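PDB 3CWV: DNA gyrase, B subunit, truncated from Myxococcus xanthus, which probably uses ATP to break, pass and rejoin double-stranded DNA, as a type II topoisomerase of the GyrB family. Local coordinates for residues L34-E45 against G95-S105. Sequence-based numbering, arbitrary orientation.
Sequences LVYFLLDVAYEE and GWGWDSMLVVS
In the ATPase region of this GyrB-family protein, helix 28-47 packs against the glycine-rich turns that lead into helix 102-107, where Val41 meets Trp96. With CG1 anti to the backbone N (chi1 176°), Val41 sets this methyl over the centre of the indole's six-membered ring, a CH-pi contact 3.4 Å from CG1 to the centroid. Its other methyl, CG2, rests against Ser100 OG at 3.6 Å. The same hydroxyl accepts from Leu102 N (2.9 Å to OG), closing an ST turn at the entry to the helix, and donates to Gly97 O. Gly97, with its positive phi, suits the third position of the type II turn Gly95-Trp98; a second such turn starts from it. Toward helix 102-107, Met101 CB lies over one face of Phe37, 3.6 Å from the ring centroid; its sulfur stands farther above the same face, a Met-aromatic contact with SD 5.2 Å from the centroid. Ser105 OG, small enough to approach the helix backbone, donates to Leu34 O at 2.7 Å, lying in the carbonyl plane to take one of the oxygen's lone pairs. One water joins Phe37 O to Met101 N; another donates to Val41 O and Glu45 OE2 and accepts from Gly97 N. Apolar faces thus dominate the seam, while the Ser105 hydroxyl and two waters serve its polar groups, chiefly backbone ones.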
loop_
_atom_site.group_PDB
_atom_site.type_symbol
_atom_site.label_atom_id
_atom_site.label_comp_id
_atom_site.label_asym_id
_atom_site.label_seq_id
_atom_site.Cartn_x
_atom_site.Cartn_y
_atom_site.Cartn_z
ATOM N N LEU A 34 0.685 -0.975 13.739
ATOM C CA LEU A 34 2.083 -0.607 13.905
ATOM C C LEU A 34 2.923 -1.131 12.757
ATOM O O LEU A 34 3.849 -0.452 12.280
ATOM C CB LEU A 34 2.622 -1.140 15.242
ATOM C CG LEU A 34 1.883 -0.734 16.521
ATOM C CD1 LEU A 34 2.703 -1.312 17.685
ATOM C CD2 LEU A 34 1.744 0.789 16.677
ATOM N N VAL A 35 2.627 -2.344 12.322
ATOM C CA VAL A 35 3.309 -2.935 11.170
ATOM C C VAL A 35 2.883 -2.277 9.865
ATOM O O VAL A 35 3.734 -2.001 8.998
ATOM C CB VAL A 35 3.011 -4.453 11.047
ATOM C CG1 VAL A 35 3.813 -5.032 9.889
ATOM C CG2 VAL A 35 3.413 -5.152 12.342
ATOM N N TYR A 36 1.581 -2.030 9.714
ATOM C CA TYR A 36 1.070 -1.398 8.482
ATOM C C TYR A 36 1.690 -0.003 8.298
ATOM O O TYR A 36 1.956 0.408 7.159
ATOM C CB TYR A 36 -0.461 -1.278 8.510
ATOM C CG TYR A 36 -1.203 -2.615 8.604
ATOM C CD1 TYR A 36 -0.640 -3.806 8.127
ATOM C CD2 TYR A 36 -2.487 -2.668 9.149
ATOM C CE1 TYR A 36 -1.354 -5.029 8.207
ATOM C CE2 TYR A 36 -3.190 -3.879 9.251
ATOM C CZ TYR A 36 -2.621 -5.034 8.776
ATOM O OH TYR A 36 -3.313 -6.208 8.880
ATOM N N PHE A 37 1.908 0.724 9.400
ATOM C CA PHE A 37 2.560 2.049 9.303
ATOM C C PHE A 37 3.969 1.924 8.698
ATOM O O PHE A 37 4.395 2.760 7.873
ATOM C CB PHE A 37 2.651 2.774 10.667
ATOM C CG PHE A 37 1.302 3.100 11.322
ATOM C CD1 PHE A 37 0.160 3.301 10.564
ATOM C CD2 PHE A 37 1.228 3.254 12.708
ATOM C CE1 PHE A 37 -1.083 3.647 11.192
ATOM C CE2 PHE A 37 0.020 3.586 13.333
ATOM C CZ PHE A 37 -1.137 3.784 12.573
ATOM N N LEU A 38 4.729 0.922 9.143
ATOM C CA LEU A 38 6.054 0.643 8.521
ATOM C C LEU A 38 5.970 0.303 7.029
ATOM O O LEU A 38 6.704 0.867 6.203
ATOM C CB LEU A 38 6.819 -0.455 9.276
ATOM C CG LEU A 38 7.760 -0.033 10.393
ATOM C CD1 LEU A 38 8.289 -1.290 11.073
ATOM C CD2 LEU A 38 8.960 0.824 9.846
ATOM N N LEU A 39 5.130 -0.657 6.670
ATOM C CA LEU A 39 4.875 -0.968 5.257
ATOM C C LEU A 39 4.467 0.256 4.417
ATOM O O LEU A 39 4.896 0.392 3.255
ATOM C CB LEU A 39 3.792 -2.071 5.129
ATOM C CG LEU A 39 4.299 -3.431 5.646
ATOM C CD1 LEU A 39 3.132 -4.439 5.753
ATOM C CD2 LEU A 39 5.376 -3.960 4.739
ATOM N N ASP A 40 3.661 1.153 4.999
ATOM C CA ASP A 40 3.264 2.387 4.295
ATOM C C ASP A 40 4.481 3.310 4.006
ATOM O O ASP A 40 4.524 4.006 2.973
ATOM C CB ASP A 40 2.222 3.174 5.082
ATOM C CG ASP A 40 0.808 2.523 5.077
ATOM O OD1 ASP A 40 0.538 1.578 4.305
ATOM O OD2 ASP A 40 -0.032 2.989 5.884
ATOM N N VAL A 41 5.429 3.362 4.942
ATOM C CA VAL A 41 6.697 4.076 4.716
ATOM C C VAL A 41 7.424 3.543 3.468
ATOM O O VAL A 41 7.857 4.320 2.595
ATOM C CB VAL A 41 7.672 3.967 5.928
ATOM C CG1 VAL A 41 9.005 4.651 5.579
ATOM C CG2 VAL A 41 7.100 4.630 7.152
ATOM N N ALA A 42 7.550 2.218 3.389
ATOM C CA ALA A 42 8.209 1.544 2.265
ATOM C C ALA A 42 7.434 1.785 0.966
ATOM O O ALA A 42 8.030 2.052 -0.074
ATOM C CB ALA A 42 8.336 0.013 2.553
ATOM N N TYR A 43 6.104 1.740 1.034
ATOM C CA TYR A 43 5.271 2.053 -0.127
ATOM C C TYR A 43 5.551 3.455 -0.676
ATOM O O TYR A 43 5.623 3.634 -1.883
ATOM C CB TYR A 43 3.770 1.986 0.179
ATOM C CG TYR A 43 2.988 2.497 -0.992
ATOM C CD1 TYR A 43 2.837 1.716 -2.142
ATOM C CD2 TYR A 43 2.471 3.787 -0.993
ATOM C CE1 TYR A 43 2.141 2.204 -3.242
ATOM C CE2 TYR A 43 1.792 4.287 -2.073
ATOM C CZ TYR A 43 1.627 3.489 -3.194
ATOM O OH TYR A 43 0.948 3.990 -4.259
ATOM N N GLU A 44 5.647 4.449 0.198
ATOM C CA GLU A 44 5.827 5.815 -0.276
ATOM C C GLU A 44 7.181 5.977 -0.961
ATOM O O GLU A 44 7.299 6.675 -1.998
ATOM C CB GLU A 44 5.628 6.829 0.855
ATOM C CG GLU A 44 5.975 8.278 0.468
ATOM C CD GLU A 44 5.003 8.912 -0.536
ATOM O OE1 GLU A 44 3.923 8.356 -0.814
ATOM O OE2 GLU A 44 5.327 10.000 -1.045
ATOM N N GLU A 45 8.210 5.332 -0.418
ATOM C CA GLU A 45 9.514 5.319 -1.097
ATOM C C GLU A 45 9.424 4.615 -2.449
ATOM O O GLU A 45 9.949 5.124 -3.457
ATOM C CB GLU A 45 10.585 4.641 -0.253
ATOM C CG GLU A 45 10.798 5.338 1.089
ATOM C CD GLU A 45 11.361 6.754 0.927
ATOM O OE1 GLU A 45 12.500 6.913 0.434
ATOM O OE2 GLU A 45 10.642 7.698 1.290
ATOM N N GLY A 95 11.859 12.807 2.851
ATOM C CA GLY A 95 12.731 11.895 3.576
ATOM C C GLY A 95 12.056 10.582 3.845
ATOM O O GLY A 95 10.810 10.476 3.775
ATOM N N TRP A 96 12.878 9.576 4.108
ATOM C CA TRP A 96 12.387 8.259 4.523
ATOM C C TRP A 96 11.485 8.391 5.763
ATOM O O TRP A 96 11.932 8.801 6.827
ATOM C CB TRP A 96 13.562 7.300 4.794
ATOM C CG TRP A 96 13.135 5.870 4.751
ATOM C CD1 TRP A 96 13.108 5.041 3.652
ATOM C CD2 TRP A 96 12.652 5.092 5.855
ATOM N NE1 TRP A 96 12.648 3.777 4.020
ATOM C CE2 TRP A 96 12.353 3.788 5.358
ATOM C CE3 TRP A 96 12.474 5.358 7.215
ATOM C CZ2 TRP A 96 11.861 2.765 6.173
ATOM C CZ3 TRP A 96 11.987 4.337 8.030
ATOM C CH2 TRP A 96 11.685 3.052 7.496
ATOM N N GLY A 97 10.212 8.062 5.626
ATOM C CA GLY A 97 9.263 8.147 6.781
ATOM C C GLY A 97 8.797 9.563 7.088
ATOM O O GLY A 97 8.058 9.778 8.041
ATOM N N TRP A 98 9.175 10.542 6.256
ATOM C CA TRP A 98 8.704 11.913 6.450
ATOM C C TRP A 98 7.212 11.988 6.109
ATOM O O TRP A 98 6.772 11.456 5.092
ATOM C CB TRP A 98 9.477 12.902 5.564
ATOM C CG TRP A 98 9.365 14.320 6.019
ATOM C CD1 TRP A 98 8.382 15.207 5.693
ATOM C CD2 TRP A 98 10.282 15.028 6.860
ATOM N NE1 TRP A 98 8.628 16.424 6.294
ATOM C CE2 TRP A 98 9.777 16.334 7.027
ATOM C CE3 TRP A 98 11.490 14.684 7.483
ATOM C CZ2 TRP A 98 10.445 17.316 7.780
ATOM C CZ3 TRP A 98 12.142 15.665 8.271
ATOM C CH2 TRP A 98 11.619 16.960 8.391
ATOM N N ASP A 99 6.452 12.673 6.939
ATOM C CA ASP A 99 4.991 12.675 6.854
ATOM C C ASP A 99 4.368 11.258 6.842
ATOM O O ASP A 99 3.458 10.967 6.056
ATOM C CB ASP A 99 4.505 13.465 5.637
ATOM C CG ASP A 99 3.024 13.923 5.775
ATOM O OD1 ASP A 99 2.553 14.101 6.907
ATOM O OD2 ASP A 99 2.359 14.095 4.735
ATOM N N SER A 100 4.889 10.374 7.678
ATOM C CA SER A 100 4.384 9.019 7.759
ATOM C C SER A 100 3.941 8.842 9.196
ATOM O O SER A 100 4.065 9.750 9.978
ATOM C CB SER A 100 5.472 7.998 7.421
ATOM O OG SER A 100 6.418 7.885 8.494
ATOM N N MET A 101 3.450 7.650 9.533
ATOM C CA MET A 101 3.122 7.307 10.894
ATOM C C MET A 101 4.266 6.499 11.517
ATOM O O MET A 101 4.086 5.831 12.539
ATOM C CB MET A 101 1.816 6.477 10.935
ATOM C CG MET A 101 0.582 7.193 10.302
ATOM S SD MET A 101 0.078 8.562 11.350
ATOM C CE MET A 101 -0.786 7.691 12.660
ATOM N N LEU A 102 5.461 6.548 10.923
ATOM C CA LEU A 102 6.609 5.917 11.580
ATOM C C LEU A 102 6.795 6.220 13.076
ATOM O O LEU A 102 7.096 5.306 13.865
ATOM C CB LEU A 102 7.935 6.231 10.812
ATOM C CG LEU A 102 9.247 5.756 11.431
ATOM C CD1 LEU A 102 9.295 4.221 11.539
ATOM C CD2 LEU A 102 10.461 6.336 10.610
ATOM N N VAL A 103 6.683 7.488 13.475
ATOM C CA VAL A 103 6.945 7.848 14.852
ATOM C C VAL A 103 5.930 7.175 15.801
ATOM O O VAL A 103 6.244 6.952 16.949
ATOM C CB VAL A 103 6.923 9.368 15.095
ATOM C CG1 VAL A 103 5.512 9.972 14.963
ATOM C CG2 VAL A 103 7.491 9.704 16.526
ATOM N N VAL A 104 4.746 6.846 15.295
ATOM C CA VAL A 104 3.762 6.123 16.145
ATOM C C VAL A 104 4.253 4.712 16.452
ATOM O O VAL A 104 4.191 4.276 17.585
ATOM C CB VAL A 104 2.388 6.102 15.498
ATOM C CG1 VAL A 104 1.342 5.348 16.405
ATOM C CG2 VAL A 104 1.935 7.520 15.271
ATOM N N SER A 105 4.735 3.997 15.439
ATOM C CA SER A 105 5.244 2.645 15.655
ATOM C C SER A 105 6.403 2.671 16.627
ATOM O O SER A 105 6.494 1.827 17.516
ATOM C CB SER A 105 5.646 1.976 14.349
ATOM O OG SER A 105 4.525 1.890 13.496
HETATM O O HOH W 1 3.104 5.401 7.715
HETATM O O HOH W 2 8.959 7.272 3.171
#